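Long-range contacts in chloride intracellular channel exc-4 (PDB 2YV9), which may insert into membranes to form chloride channels and is required in the nematode to regulate lumen size as the excretory canal grows: residues Gln15-Leu20 with Val55-Val60; Glu124-Asn129 with Asn162-Gln167; Leu132-Lys137 with Ser208-Asp213. One frame throughout, in Å; residues are numbered along the deposited sequence.

How the contacts relate
Contact 1 lies in the thioredoxin-like N-terminal domain, where 15-20 and 55-60 pair at the start of two parallel strands. Contacts 2 and 3 belong to the all-helical part of this GST-fold protein, on the opposite side of the chain's centre: the centre of contact 1 is about 37 Å from that of contact 2 and about 39 Å from that of contact 3. Helix 117-140 serves both helical contacts, meeting helix 155-178 in contact 2 and the end of helix 190-210 in contact 3, with centres about 12 Å apart. Both also touch the second subunit. A calcium ion, bound at Q78, P80 and T92, belongs to none of the three.

Contact 1 of 3, residues Gln15-Leu20 with Val55-Val60; sequences QSKPLL and VARVEV
R57 leaves its strand with CG anti to its own carbonyl carbon (chi1 -63°), runs straight through chi2 and then bends at chi3 (-77°), which lays the guanidinium back along the segment 15-20. There it takes hold of a single backbone atom from the side: NE and NH2 both donate to K17 O, NE at 3.0 Å, and the oxygen lies in the guanidinium plane. The two bonds reach that oxygen differently, NH2 nearly along the C=O axis and NE from above the carbonyl plane. The flat group is sandwiched as well. L19 CB sits 3.6 Å above one face, offset toward the rim, while Q15 CA rests over the centre of the opposite face. L19, with CG anti to its backbone N (chi1 170°), crosses the arginine at about a right angle and sets CD1 3.8 Å from R57 CB.

Beside this grip the backbones join as parallel strands. R57 N donates to P18 O at 2.8 Å, L20 N to R57 O at 2.9 Å in an almost straight bond, and E59 N to L20 O at 3.2 Å. L19 and R57 thus share one face of the sheet; L20 and V58 share the other, where both side chains pack on L47 of helix 38-52. Strand 19-25, helix 38-52 and strand 57-63 form the beta-alpha-beta crossover of a thioredoxin-like domain, and V55-V58 fall within the segment predicted to span the membrane after insertion.

R57 NH2 also makes a salt bridge to E86, so the arginine ties a neutral carbonyl and an acidic group together. Its positive charge would probably polarise the K17 carbonyl and strengthen both bonds to it, while the E86 carboxylate would partly offset that charge.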
ATOM      1  N   GLN A  15       0.622 -24.487 -16.495  1.00 58.35           N
ATOM      2  CA  GLN A  15       0.182 -23.193 -17.023  1.00 68.84           C
ATOM      3  C   GLN A  15      -1.338 -22.945 -16.939  1.00 59.08           C
ATOM      4  O   GLN A  15      -1.815 -21.903 -17.381  1.00 75.79           O
ATOM      5  CB  GLN A  15       0.695 -22.985 -18.461  1.00 74.03           C
ATOM      6  CG  GLN A  15       2.175 -22.561 -18.559  1.00 81.42           C
ATOM      7  CD  GLN A  15       3.161 -23.731 -18.553  1.00 93.95           C
ATOM      8  OE1 GLN A  15       2.772 -24.897 -18.477  1.00101.45           O
ATOM      9  NE2 GLN A  15       4.449 -23.412 -18.643  1.00 99.28           N
ATOM     10  N   SER A  16      -2.089 -23.882 -16.363  1.00 65.80           N
ATOM     11  CA  SER A  16      -3.517 -23.681 -16.085  1.00 65.57           C
ATOM     12  C   SER A  16      -3.725 -22.683 -14.953  1.00 56.01           C
ATOM     13  O   SER A  16      -4.579 -21.805 -15.043  1.00 75.93           O
ATOM     14  CB  SER A  16      -4.197 -25.004 -15.697  1.00 74.42           C
ATOM     15  OG  SER A  16      -5.498 -24.792 -15.162  1.00 75.13           O
ATOM     16  N   LYS A  17      -2.965 -22.846 -13.872  1.00 50.86           N
ATOM     17  CA  LYS A  17      -3.166 -22.011 -12.685  1.00 42.89           C
ATOM     18  C   LYS A  17      -2.577 -20.634 -12.894  1.00 31.05           C
ATOM     19  O   LYS A  17      -1.608 -20.459 -13.650  1.00 35.58           O
ATOM     20  CB  LYS A  17      -2.575 -22.612 -11.416  1.00 41.00           C
ATOM     21  CG  LYS A  17      -1.195 -23.179 -11.529  1.00 51.58           C
ATOM     22  CD  LYS A  17      -1.226 -24.701 -11.521  1.00 58.56           C
ATOM     23  CE  LYS A  17      -0.001 -25.290 -10.838  1.00 64.48           C
ATOM     24  NZ  LYS A  17      -0.068 -26.784 -10.863  1.00 58.17           N
ATOM     25  N   PRO A  18      -3.184 -19.644 -12.236  1.00 34.27           N
ATOM     26  CA  PRO A  18      -2.735 -18.260 -12.422  1.00 31.34           C
ATOM     27  C   PRO A  18      -1.257 -18.041 -12.095  1.00 30.54           C
ATOM     28  O   PRO A  18      -0.716 -18.679 -11.181  1.00 32.39           O
ATOM     29  CB  PRO A  18      -3.629 -17.470 -11.474  1.00 36.66           C
ATOM     30  CG  PRO A  18      -4.244 -18.468 -10.551  1.00 41.32           C
ATOM     31  CD  PRO A  18      -4.315 -19.746 -11.302  1.00 37.86           C
ATOM     32  N   LEU A  19      -0.611 -17.162 -12.865  1.00 31.68           N
ATOM     33  CA  LEU A  19       0.759 -16.759 -12.642  1.00 27.46           C
ATOM     34  C   LEU A  19       0.716 -15.376 -12.019  1.00 35.19           C
ATOM     35  O   LEU A  19       0.225 -14.430 -12.654  1.00 35.15           O
ATOM     36  CB  LEU A  19       1.572 -16.691 -13.952  1.00 31.88           C
ATOM     37  CG  LEU A  19       2.959 -16.046 -13.837  1.00 39.84           C
ATOM     38  CD1 LEU A  19       3.812 -16.855 -12.813  1.00 33.82           C
ATOM     39  CD2 LEU A  19       3.640 -15.948 -15.205  1.00 42.63           C
ATOM     40  N   LEU A  20       1.212 -15.277 -10.783  1.00 28.77           N
ATOM     41  CA  LEU A  20       1.272 -14.012 -10.032  1.00 28.36           C
ATOM     42  C   LEU A  20       2.739 -13.669  -9.832  1.00 30.43           C
ATOM     43  O   LEU A  20       3.499 -14.507  -9.308  1.00 29.22           O
ATOM     44  CB  LEU A  20       0.581 -14.177  -8.685  1.00 25.70           C
ATOM     45  CG  LEU A  20      -0.884 -14.624  -8.722  1.00 26.25           C
ATOM     46  CD1 LEU A  20      -1.456 -14.940  -7.310  1.00 29.62           C
ATOM     47  CD2 LEU A  20      -1.730 -13.606  -9.481  1.00 32.09           C
ATOM     48  N   VAL A  55      -1.930 -24.028  -6.068  1.00 31.73           N
ATOM     49  CA  VAL A  55      -3.045 -23.144  -6.409  1.00 31.51           C
ATOM     50  C   VAL A  55      -2.586 -22.040  -7.392  1.00 32.01           C
ATOM     51  O   VAL A  55      -3.371 -21.582  -8.228  1.00 38.49           O
ATOM     52  CB  VAL A  55      -3.666 -22.536  -5.112  1.00 30.67           C
ATOM     53  CG1 VAL A  55      -4.513 -21.299  -5.383  1.00 36.31           C
ATOM     54  CG2 VAL A  55      -4.494 -23.587  -4.346  1.00 34.56           C
ATOM     55  N   ALA A  56      -1.339 -21.602  -7.288  1.00 37.78           N
ATOM     56  CA  ALA A  56      -0.822 -20.546  -8.175  1.00 31.00           C
ATOM     57  C   ALA A  56       0.635 -20.826  -8.567  1.00 29.54           C
ATOM     58  O   ALA A  56       1.352 -21.505  -7.839  1.00 31.14           O
ATOM     59  CB  ALA A  56      -0.927 -19.175  -7.480  1.00 35.93           C
ATOM     60  N   ARG A  57       1.043 -20.328  -9.733  1.00 26.36           N
ATOM     61  CA  ARG A  57       2.427 -20.160 -10.076  1.00 29.29           C
ATOM     62  C   ARG A  57       2.831 -18.763  -9.583  1.00 31.34           C
ATOM     63  O   ARG A  57       2.070 -17.790  -9.722  1.00 31.18           O
ATOM     64  CB  ARG A  57       2.657 -20.249 -11.565  1.00 32.62           C
ATOM     65  CG  ARG A  57       2.306 -21.608 -12.158  1.00 43.05           C
ATOM     66  CD  ARG A  57       2.426 -21.551 -13.673  1.00 39.79           C
ATOM     67  NE  ARG A  57       1.275 -20.876 -14.271  1.00 32.46           N
ATOM     68  CZ  ARG A  57       1.312 -20.102 -15.354  1.00 33.45           C
ATOM     69  NH1 ARG A  57       2.447 -19.888 -16.007  1.00 46.10           N
ATOM     70  NH2 ARG A  57       0.193 -19.548 -15.803  1.00 37.55           N
ATOM     71  N   VAL A  58       4.030 -18.679  -9.029  1.00 26.60           N
ATOM     72  CA  VAL A  58       4.497 -17.443  -8.434  1.00 31.37           C
ATOM     73  C   VAL A  58       5.958 -17.235  -8.783  1.00 38.94           C
ATOM     74  O   VAL A  58       6.786 -18.147  -8.634  1.00 30.36           O
ATOM     75  CB  VAL A  58       4.368 -17.493  -6.888  1.00 28.99           C
ATOM     76  CG1 VAL A  58       4.813 -16.157  -6.211  1.00 27.58           C
ATOM     77  CG2 VAL A  58       2.997 -17.885  -6.481  1.00 26.39           C
ATOM     78  N   GLU A  59       6.273 -16.017  -9.225  1.00 28.83           N
ATOM     79  CA  GLU A  59       7.641 -15.594  -9.416  1.00 25.51           C
ATOM     80  C   GLU A  59       7.841 -14.377  -8.532  1.00 29.78           C
ATOM     81  O   GLU A  59       6.897 -13.651  -8.287  1.00 32.43           O
ATOM     82  CB  GLU A  59       7.906 -15.253 -10.886  1.00 36.81           C
ATOM     83  CG  GLU A  59       7.780 -16.463 -11.822  1.00 50.64           C
ATOM     84  CD  GLU A  59       7.945 -16.100 -13.295  1.00 48.48           C
ATOM     85  OE1 GLU A  59       7.920 -14.890 -13.624  1.00 56.49           O
ATOM     86  OE2 GLU A  59       8.091 -17.032 -14.116  1.00 66.70           O
ATOM     87  N   VAL A  60       9.045 -14.201  -8.005  1.00 29.67           N
ATOM     88  CA  VAL A  60       9.380 -13.020  -7.252  1.00 27.04           C
ATOM     89  C   VAL A  60      10.613 -12.367  -7.856  1.00 29.00           C
ATOM     90  O   VAL A  60      11.585 -13.064  -8.153  1.00 33.90           O
ATOM     91  CB  VAL A  60       9.684 -13.339  -5.770  1.00 24.33           C
ATOM     92  CG1 VAL A  60      10.062 -12.019  -5.009  1.00 30.36           C
ATOM     93  CG2 VAL A  60       8.498 -13.996  -5.116  1.00 25.39           C
TER

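Contact 2 of 3, residues Glu124-Asn129 with Asn162-Gln167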
ATOM      1  N   GLU A 124       0.042  -4.653  16.104  1.00 25.03           N
ATOM      2  CA  GLU A 124       0.258  -3.199  15.956  1.00 24.98           C
ATOM      3  C   GLU A 124       0.954  -2.659  17.211  1.00 28.59           C
ATOM      4  O   GLU A 124       1.906  -1.865  17.130  1.00 27.01           O
ATOM      5  CB  GLU A 124      -1.069  -2.478  15.832  1.00 26.68           C
ATOM      6  CG  GLU A 124      -0.959  -0.964  15.698  1.00 28.40           C
ATOM      7  CD  GLU A 124      -0.658  -0.243  17.019  1.00 27.50           C
ATOM      8  OE1 GLU A 124      -1.100  -0.685  18.094  1.00 31.53           O
ATOM      9  OE2 GLU A 124       0.013   0.811  16.987  1.00 30.63           O
ATOM     10  N   ASN A 125       0.496  -3.094  18.384  1.00 27.77           N
ATOM     11  CA  ASN A 125       0.995  -2.500  19.610  1.00 26.86           C
ATOM     12  C   ASN A 125       2.471  -2.897  19.808  1.00 25.91           C
ATOM     13  O   ASN A 125       3.318  -2.090  20.249  1.00 23.62           O
ATOM     14  CB  ASN A 125       0.153  -2.927  20.813  1.00 29.26           C
ATOM     15  CG  ASN A 125       0.246  -1.942  21.987  1.00 38.69           C
ATOM     16  OD1 ASN A 125       1.175  -1.170  22.111  1.00 44.83           O
ATOM     17  ND2 ASN A 125      -0.761  -1.983  22.851  1.00 41.54           N
ATOM     18  N   LEU A 126       2.784  -4.153  19.467  1.00 22.08           N
ATOM     19  CA  LEU A 126       4.180  -4.616  19.582  1.00 20.84           C
ATOM     20  C   LEU A 126       5.082  -3.753  18.684  1.00 26.24           C
ATOM     21  O   LEU A 126       6.124  -3.206  19.129  1.00 25.18           O
ATOM     22  CB  LEU A 126       4.267  -6.067  19.146  1.00 26.82           C
ATOM     23  CG  LEU A 126       5.686  -6.596  18.979  1.00 23.86           C
ATOM     24  CD1 LEU A 126       6.445  -6.588  20.317  1.00 24.95           C
ATOM     25  CD2 LEU A 126       5.630  -8.002  18.243  1.00 21.26           C
ATOM     26  N   TYR A 127       4.720  -3.666  17.407  1.00 19.78           N
ATOM     27  CA  TYR A 127       5.665  -3.013  16.453  1.00 22.02           C
ATOM     28  C   TYR A 127       5.742  -1.517  16.683  1.00 26.47           C
ATOM     29  O   TYR A 127       6.797  -0.917  16.518  1.00 25.42           O
ATOM     30  CB  TYR A 127       5.330  -3.336  15.007  1.00 22.90           C
ATOM     31  CG  TYR A 127       6.446  -3.094  14.062  1.00 24.14           C
ATOM     32  CD1 TYR A 127       7.614  -3.801  14.139  1.00 28.76           C
ATOM     33  CD2 TYR A 127       6.282  -2.195  13.055  1.00 27.09           C
ATOM     34  CE1 TYR A 127       8.651  -3.543  13.241  1.00 25.80           C
ATOM     35  CE2 TYR A 127       7.279  -1.922  12.153  1.00 30.52           C
ATOM     36  CZ  TYR A 127       8.445  -2.593  12.242  1.00 24.00           C
ATOM     37  OH  TYR A 127       9.391  -2.233  11.288  1.00 27.88           O
ATOM     38  N   ARG A 128       4.630  -0.924  17.097  1.00 27.44           N
ATOM     39  CA  ARG A 128       4.613   0.510  17.481  1.00 26.81           C
ATOM     40  C   ARG A 128       5.609   0.780  18.627  1.00 22.20           C
ATOM     41  O   ARG A 128       6.425   1.738  18.591  1.00 24.41           O
ATOM     42  CB  ARG A 128       3.221   0.858  17.895  1.00 26.90           C
ATOM     43  CG  ARG A 128       2.996   2.186  18.611  1.00 31.86           C
ATOM     44  CD  ARG A 128       1.503   2.215  18.891  1.00 46.54           C
ATOM     45  NE  ARG A 128       1.190   2.527  20.253  1.00 52.54           N
ATOM     46  CZ  ARG A 128       0.119   2.096  20.911  1.00 27.99           C
ATOM     47  NH1 ARG A 128      -0.827   1.290  20.374  1.00 36.82           N
ATOM     48  NH2 ARG A 128      -0.029   2.517  22.171  1.00 35.81           N
ATOM     49  N   ASN A 129       5.581  -0.047  19.658  1.00 22.62           N
ATOM     50  CA  ASN A 129       6.519   0.187  20.747  1.00 23.80           C
ATOM     51  C   ASN A 129       7.988  -0.089  20.363  1.00 24.36           C
ATOM     52  O   ASN A 129       8.903   0.584  20.836  1.00 23.37           O
ATOM     53  CB  ASN A 129       6.124  -0.570  21.996  1.00 27.48           C
ATOM     54  CG  ASN A 129       4.975   0.100  22.709  1.00 34.06           C
ATOM     55  OD1 ASN A 129       3.920  -0.482  22.882  1.00 34.68           O
ATOM     56  ND2 ASN A 129       5.189   1.309  23.152  1.00 29.68           N
ATOM     57  N   ASN A 162      10.565  -1.512  27.874  1.00 24.12           N
ATOM     58  CA  ASN A 162       9.700  -2.277  28.803  1.00 23.86           C
ATOM     59  C   ASN A 162       8.349  -2.578  28.167  1.00 26.54           C
ATOM     60  O   ASN A 162       7.833  -3.721  28.330  1.00 27.58           O
ATOM     61  CB  ASN A 162       9.524  -1.540  30.147  1.00 27.16           C
ATOM     62  CG  ASN A 162      10.841  -1.352  30.885  1.00 33.48           C
ATOM     63  OD1 ASN A 162      11.831  -1.997  30.554  1.00 32.13           O
ATOM     64  ND2 ASN A 162      10.856  -0.454  31.890  1.00 35.07           N
ATOM     65  N   ARG A 163       7.792  -1.612  27.410  1.00 22.45           N
ATOM     66  CA  ARG A 163       6.530  -1.795  26.690  1.00 27.85           C
ATOM     67  C   ARG A 163       6.637  -2.809  25.594  1.00 19.64           C
ATOM     68  O   ARG A 163       5.709  -3.594  25.365  1.00 28.68           O
ATOM     69  CB  ARG A 163       5.954  -0.494  26.162  1.00 31.59           C
ATOM     70  CG  ARG A 163       5.566   0.453  27.251  1.00 36.23           C
ATOM     71  CD  ARG A 163       4.428   1.379  26.815  1.00 36.59           C
ATOM     72  NE  ARG A 163       3.881   2.081  27.972  1.00 33.31           N
ATOM     73  CZ  ARG A 163       2.944   3.019  27.913  1.00 38.89           C
ATOM     74  NH1 ARG A 163       2.396   3.392  26.752  1.00 36.94           N
ATOM     75  NH2 ARG A 163       2.527   3.567  29.038  1.00 40.56           N
ATOM     76  N   VAL A 164       7.781  -2.823  24.900  1.00 26.76           N
ATOM     77  CA  VAL A 164       8.063  -3.929  23.980  1.00 25.71           C
ATOM     78  C   VAL A 164       7.986  -5.269  24.703  1.00 22.33           C
ATOM     79  O   VAL A 164       7.310  -6.178  24.266  1.00 24.15           O
ATOM     80  CB  VAL A 164       9.433  -3.766  23.224  1.00 24.37           C
ATOM     81  CG1 VAL A 164       9.818  -5.010  22.427  1.00 27.50           C
ATOM     82  CG2 VAL A 164       9.343  -2.504  22.279  1.00 27.49           C
ATOM     83  N   CYS A 165       8.700  -5.402  25.817  1.00 25.48           N
ATOM     84  CA  CYS A 165       8.712  -6.655  26.553  1.00 20.85           C
ATOM     85  C   CYS A 165       7.302  -7.042  27.051  1.00 20.87           C
ATOM     86  O   CYS A 165       6.898  -8.201  26.972  1.00 26.61           O
ATOM     87  CB  CYS A 165       9.655  -6.555  27.714  1.00 24.72           C
ATOM     88  SG  CYS A 165      11.376  -6.527  27.157  1.00 27.42           S
ATOM     89  N   GLU A 166       6.548  -6.023  27.491  1.00 25.96           N
ATOM     90  CA  GLU A 166       5.123  -6.247  27.886  1.00 22.56           C
ATOM     91  C   GLU A 166       4.309  -6.854  26.752  1.00 26.80           C
ATOM     92  O   GLU A 166       3.520  -7.779  26.957  1.00 29.67           O
ATOM     93  CB  GLU A 166       4.512  -4.908  28.299  1.00 27.51           C
ATOM     94  CG  GLU A 166       3.160  -5.072  28.961  1.00 45.90           C
ATOM     95  CD  GLU A 166       2.496  -3.759  29.344  1.00 51.99           C
ATOM     96  OE1 GLU A 166       3.135  -2.680  29.257  1.00 54.45           O
ATOM     97  OE2 GLU A 166       1.302  -3.830  29.719  1.00 50.01           O
ATOM     98  N   GLN A 167       4.445  -6.323  25.544  1.00 27.26           N
ATOM     99  CA  GLN A 167       3.644  -6.826  24.381  1.00 29.15           C
ATOM    100  C   GLN A 167       4.083  -8.232  23.939  1.00 27.06           C
ATOM    101  O   GLN A 167       3.268  -9.140  23.616  1.00 26.29           O
ATOM    102  CB  GLN A 167       3.705  -5.854  23.221  1.00 30.24           C
ATOM    103  CG  GLN A 167       3.188  -4.486  23.555  1.00 29.30           C
ATOM    104  CD  GLN A 167       1.685  -4.535  23.918  1.00 38.64           C
ATOM    105  OE1 GLN A 167       0.881  -5.258  23.293  1.00 33.54           O
ATOM    106  NE2 GLN A 167       1.320  -3.803  24.961  1.00 39.06           N
TER
HETATM  107  O   HOH W   1       2.763   2.275  23.875  1.00 39.40           O
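Two nearly antiparallel helices pack here in the all-helical C-terminal domain of a GST fold: helix 117-140, represented by 124-129, and helix 155-178, represented by 162-167. Their short axes approach to 8.6 Å and cross at -158°. The interface is built from V164 and L126, which supply the apolar part, with the amides of N125, N129 and Q167 beside them.

V164 places CG1 anti to its backbone N, which leaves CG2 directed at the backbone of N129, 3.4 Å from N129 C. L126 has CG anti to its backbone N and slides past Q167 in the opposite direction, so that its CD1 lies 4.1 Å from Q167 CB. The same leucine reaches L195, L199 and I202 of helix 190-210, making it a shared apolar point of three helices.

Q167 bends at chi2 (-63°) and thereby turns its amide flat over that of N125. The two planes are only 19° apart, a stacked arrangement with Q167 CD 3.5 Å from N125 CG. N129 instead turns its amide toward R163, whose CB approaches N129 CG to 3.6 Å; the amide stands almost perpendicular to the guanidinium farther out along that extended side chain.

At the exposed side of the contact, around R163, the groups are charged. R128 forms a salt bridge with E124 one turn earlier, using the syn lone pair of E124 OE1, and a second with E88 of the second subunit, which would probably temper the repulsion between R128 and R163. A water mediates between these two arginines: it accepts a weak hydrogen bond from R128 NH2, and R163 NH1, with the water in its guanidinium plane, donates to it at 3.1 Å.

Contact 3 of 3, residues Leu132-Lys137 with Ser208-Asp213; sequences LFLRAK and SLLGFD
L210 pushes its two methyl groups against helix 117-140 at the point where helix 190-210 ends. CD2 meets L134 CD1 at 3.7 Å, the two side chains crossing at about a right angle, while CD1 lies 3.9 Å from F133 CD2. F133 and F212 reach toward each other tip to tip, F212 CE2 arriving at the edge of the F133 ring, 3.6 Å from F133 CE2, with the planes inclined at 57°. An alanine in place of L210 would remove both methyls and would probably loosen the packing against L134 and F133.

Around this apolar shell lie the groups that position it. G211, with positive phi, turns the chain out of the helix and brings F212 back beside L210; Y161 of helix 155-178 meets the F212 ring edge-to-face. I205, one turn or so earlier, backs both L210 and L134.

K137 runs extended past this helix end and bends only at chi4 (-84°), its CE 3.5 Å from L210 O. Its NZ forms a salt bridge with D141 and reaches L209 O through a water. L210 O is buried without a partner; the ammonium of K137, close by but engaged with D141, may ease the burial of that oxygen through electrostatics.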
ATOM      1  N   LEU A 132       9.189   3.016  18.515  1.00 22.12           N
ATOM      2  CA  LEU A 132       9.495   4.073  19.510  1.00 23.63           C
ATOM      3  C   LEU A 132      10.844   3.841  20.189  1.00 24.20           C
ATOM      4  O   LEU A 132      11.656   4.788  20.336  1.00 22.30           O
ATOM      5  CB  LEU A 132       8.416   4.213  20.564  1.00 22.39           C
ATOM      6  CG  LEU A 132       7.097   4.704  19.954  1.00 25.79           C
ATOM      7  CD1 LEU A 132       5.914   4.540  20.953  1.00 30.03           C
ATOM      8  CD2 LEU A 132       7.208   6.162  19.511  1.00 28.68           C
ATOM      9  N   PHE A 133      11.116   2.613  20.600  1.00 22.01           N
ATOM     10  CA  PHE A 133      12.346   2.302  21.315  1.00 24.78           C
ATOM     11  C   PHE A 133      13.555   2.434  20.365  1.00 24.01           C
ATOM     12  O   PHE A 133      14.614   3.009  20.704  1.00 24.47           O
ATOM     13  CB  PHE A 133      12.333   0.885  21.883  1.00 21.97           C
ATOM     14  CG  PHE A 133      13.572   0.541  22.650  1.00 24.04           C
ATOM     15  CD1 PHE A 133      14.065   1.393  23.620  1.00 22.72           C
ATOM     16  CD2 PHE A 133      14.290  -0.640  22.394  1.00 23.47           C
ATOM     17  CE1 PHE A 133      15.235   1.077  24.309  1.00 23.25           C
ATOM     18  CE2 PHE A 133      15.442  -0.942  23.057  1.00 26.50           C
ATOM     19  CZ  PHE A 133      15.932  -0.095  24.010  1.00 22.83           C
ATOM     20  N   LEU A 134      13.373   1.946  19.140  1.00 21.30           N
ATOM     21  CA  LEU A 134      14.432   2.060  18.125  1.00 22.62           C
ATOM     22  C   LEU A 134      14.807   3.514  17.966  1.00 24.01           C
ATOM     23  O   LEU A 134      15.994   3.879  18.028  1.00 23.28           O
ATOM     24  CB  LEU A 134      13.998   1.412  16.829  1.00 23.94           C
ATOM     25  CG  LEU A 134      14.875   1.651  15.610  1.00 29.96           C
ATOM     26  CD1 LEU A 134      16.244   0.988  15.759  1.00 29.04           C
ATOM     27  CD2 LEU A 134      14.076   1.167  14.391  1.00 27.78           C
ATOM     28  N   ARG A 135      13.820   4.364  17.739  1.00 21.39           N
ATOM     29  CA  ARG A 135      14.114   5.774  17.533  1.00 22.19           C
ATOM     30  C   ARG A 135      14.694   6.410  18.826  1.00 24.91           C
ATOM     31  O   ARG A 135      15.689   7.166  18.774  1.00 23.22           O
ATOM     32  CB  ARG A 135      12.862   6.514  17.092  1.00 24.15           C
ATOM     33  CG  ARG A 135      13.002   8.043  17.037  1.00 27.06           C
ATOM     34  CD  ARG A 135      13.953   8.428  15.894  1.00 30.65           C
ATOM     35  NE  ARG A 135      14.019   9.866  15.613  1.00 29.15           N
ATOM     36  CZ  ARG A 135      13.057  10.556  15.006  1.00 30.05           C
ATOM     37  NH1 ARG A 135      11.915   9.993  14.681  1.00 32.57           N
ATOM     38  NH2 ARG A 135      13.216  11.859  14.778  1.00 34.50           N
ATOM     39  N   ALA A 136      14.112   6.110  19.996  1.00 20.58           N
ATOM     40  CA  ALA A 136      14.590   6.744  21.246  1.00 21.36           C
ATOM     41  C   ALA A 136      16.031   6.330  21.545  1.00 22.32           C
ATOM     42  O   ALA A 136      16.857   7.173  21.922  1.00 23.26           O
ATOM     43  CB  ALA A 136      13.697   6.339  22.396  1.00 25.54           C
ATOM     44  N   LYS A 137      16.365   5.055  21.374  1.00 23.94           N
ATOM     45  CA  LYS A 137      17.697   4.618  21.751  1.00 22.28           C
ATOM     46  C   LYS A 137      18.746   5.133  20.758  1.00 23.33           C
ATOM     47  O   LYS A 137      19.868   5.579  21.149  1.00 26.34           O
ATOM     48  CB  LYS A 137      17.828   3.104  21.888  1.00 26.95           C
ATOM     49  CG  LYS A 137      19.053   2.768  22.734  1.00 25.48           C
ATOM     50  CD  LYS A 137      19.413   1.318  22.620  1.00 27.70           C
ATOM     51  CE  LYS A 137      20.527   0.989  23.565  1.00 29.63           C
ATOM     52  NZ  LYS A 137      21.813   1.312  22.970  1.00 28.37           N
ATOM     53  N   SER A 208      21.490  -6.848  17.180  1.00 24.07           N
ATOM     54  CA  SER A 208      22.565  -6.191  16.400  1.00 25.47           C
ATOM     55  C   SER A 208      22.777  -4.717  16.711  1.00 36.33           C
ATOM     56  O   SER A 208      23.939  -4.238  16.729  1.00 35.45           O
ATOM     57  CB  SER A 208      22.334  -6.357  14.918  1.00 30.06           C
ATOM     58  OG  SER A 208      21.182  -5.640  14.515  1.00 35.73           O
ATOM     59  N   LEU A 209      21.677  -4.000  16.950  1.00 23.48           N
ATOM     60  CA  LEU A 209      21.665  -2.576  17.172  1.00 25.69           C
ATOM     61  C   LEU A 209      21.200  -2.071  18.553  1.00 37.86           C
ATOM     62  O   LEU A 209      21.668  -1.025  19.039  1.00 36.74           O
ATOM     63  CB  LEU A 209      20.770  -1.896  16.123  1.00 32.98           C
ATOM     64  CG  LEU A 209      21.119  -1.917  14.634  1.00 36.78           C
ATOM     65  CD1 LEU A 209      19.988  -1.240  13.803  1.00 31.14           C
ATOM     66  CD2 LEU A 209      22.435  -1.233  14.430  1.00 37.42           C
ATOM     67  N   LEU A 210      20.229  -2.733  19.167  1.00 24.30           N
ATOM     68  CA  LEU A 210      19.610  -2.136  20.326  1.00 26.51           C
ATOM     69  C   LEU A 210      19.973  -2.764  21.655  1.00 22.86           C
ATOM     70  O   LEU A 210      19.603  -2.234  22.697  1.00 36.43           O
ATOM     71  CB  LEU A 210      18.097  -2.128  20.159  1.00 20.09           C
ATOM     72  CG  LEU A 210      17.461  -1.380  18.981  1.00 24.09           C
ATOM     73  CD1 LEU A 210      15.971  -1.414  18.944  1.00 21.31           C
ATOM     74  CD2 LEU A 210      17.895   0.080  18.946  1.00 26.39           C
ATOM     75  N   GLY A 211      20.649  -3.898  21.644  1.00 21.40           N
ATOM     76  CA  GLY A 211      21.234  -4.408  22.892  1.00 23.10           C
ATOM     77  C   GLY A 211      20.305  -5.288  23.723  1.00 23.03           C
ATOM     78  O   GLY A 211      20.397  -5.306  24.938  1.00 23.45           O
ATOM     79  N   PHE A 212      19.463  -6.096  23.060  1.00 22.04           N
ATOM     80  CA  PHE A 212      18.532  -6.941  23.779  1.00 20.34           C
ATOM     81  C   PHE A 212      18.068  -8.091  22.883  1.00 24.07           C
ATOM     82  O   PHE A 212      18.112  -8.000  21.664  1.00 24.03           O
ATOM     83  CB  PHE A 212      17.346  -6.119  24.317  1.00 23.12           C
ATOM     84  CG  PHE A 212      16.314  -5.747  23.273  1.00 22.58           C
ATOM     85  CD1 PHE A 212      15.223  -6.579  23.018  1.00 25.41           C
ATOM     86  CD2 PHE A 212      16.415  -4.560  22.556  1.00 21.13           C
ATOM     87  CE1 PHE A 212      14.267  -6.267  22.074  1.00 21.95           C
ATOM     88  CE2 PHE A 212      15.466  -4.230  21.593  1.00 22.04           C
ATOM     89  CZ  PHE A 212      14.371  -5.063  21.369  1.00 24.08           C
ATOM     90  N   ASP A 213      17.651  -9.182  23.532  1.00 27.49           N
ATOM     91  CA  ASP A 213      17.023 -10.306  22.843  1.00 24.19           C
ATOM     92  C   ASP A 213      15.572 -10.367  23.325  1.00 21.58           C
ATOM     93  O   ASP A 213      15.178  -9.715  24.314  1.00 23.25           O
ATOM     94  CB  ASP A 213      17.726 -11.614  23.203  1.00 27.56           C
ATOM     95  CG  ASP A 213      17.558 -12.704  22.141  1.00 21.32           C
ATOM     96  OD1 ASP A 213      16.864 -12.506  21.130  1.00 21.55           O
ATOM     97  OD2 ASP A 213      18.205 -13.759  22.313  1.00 25.90           O
TER
HETATM   98  O   HOH W   2      22.952  -0.772  21.522  1.00 37.31           O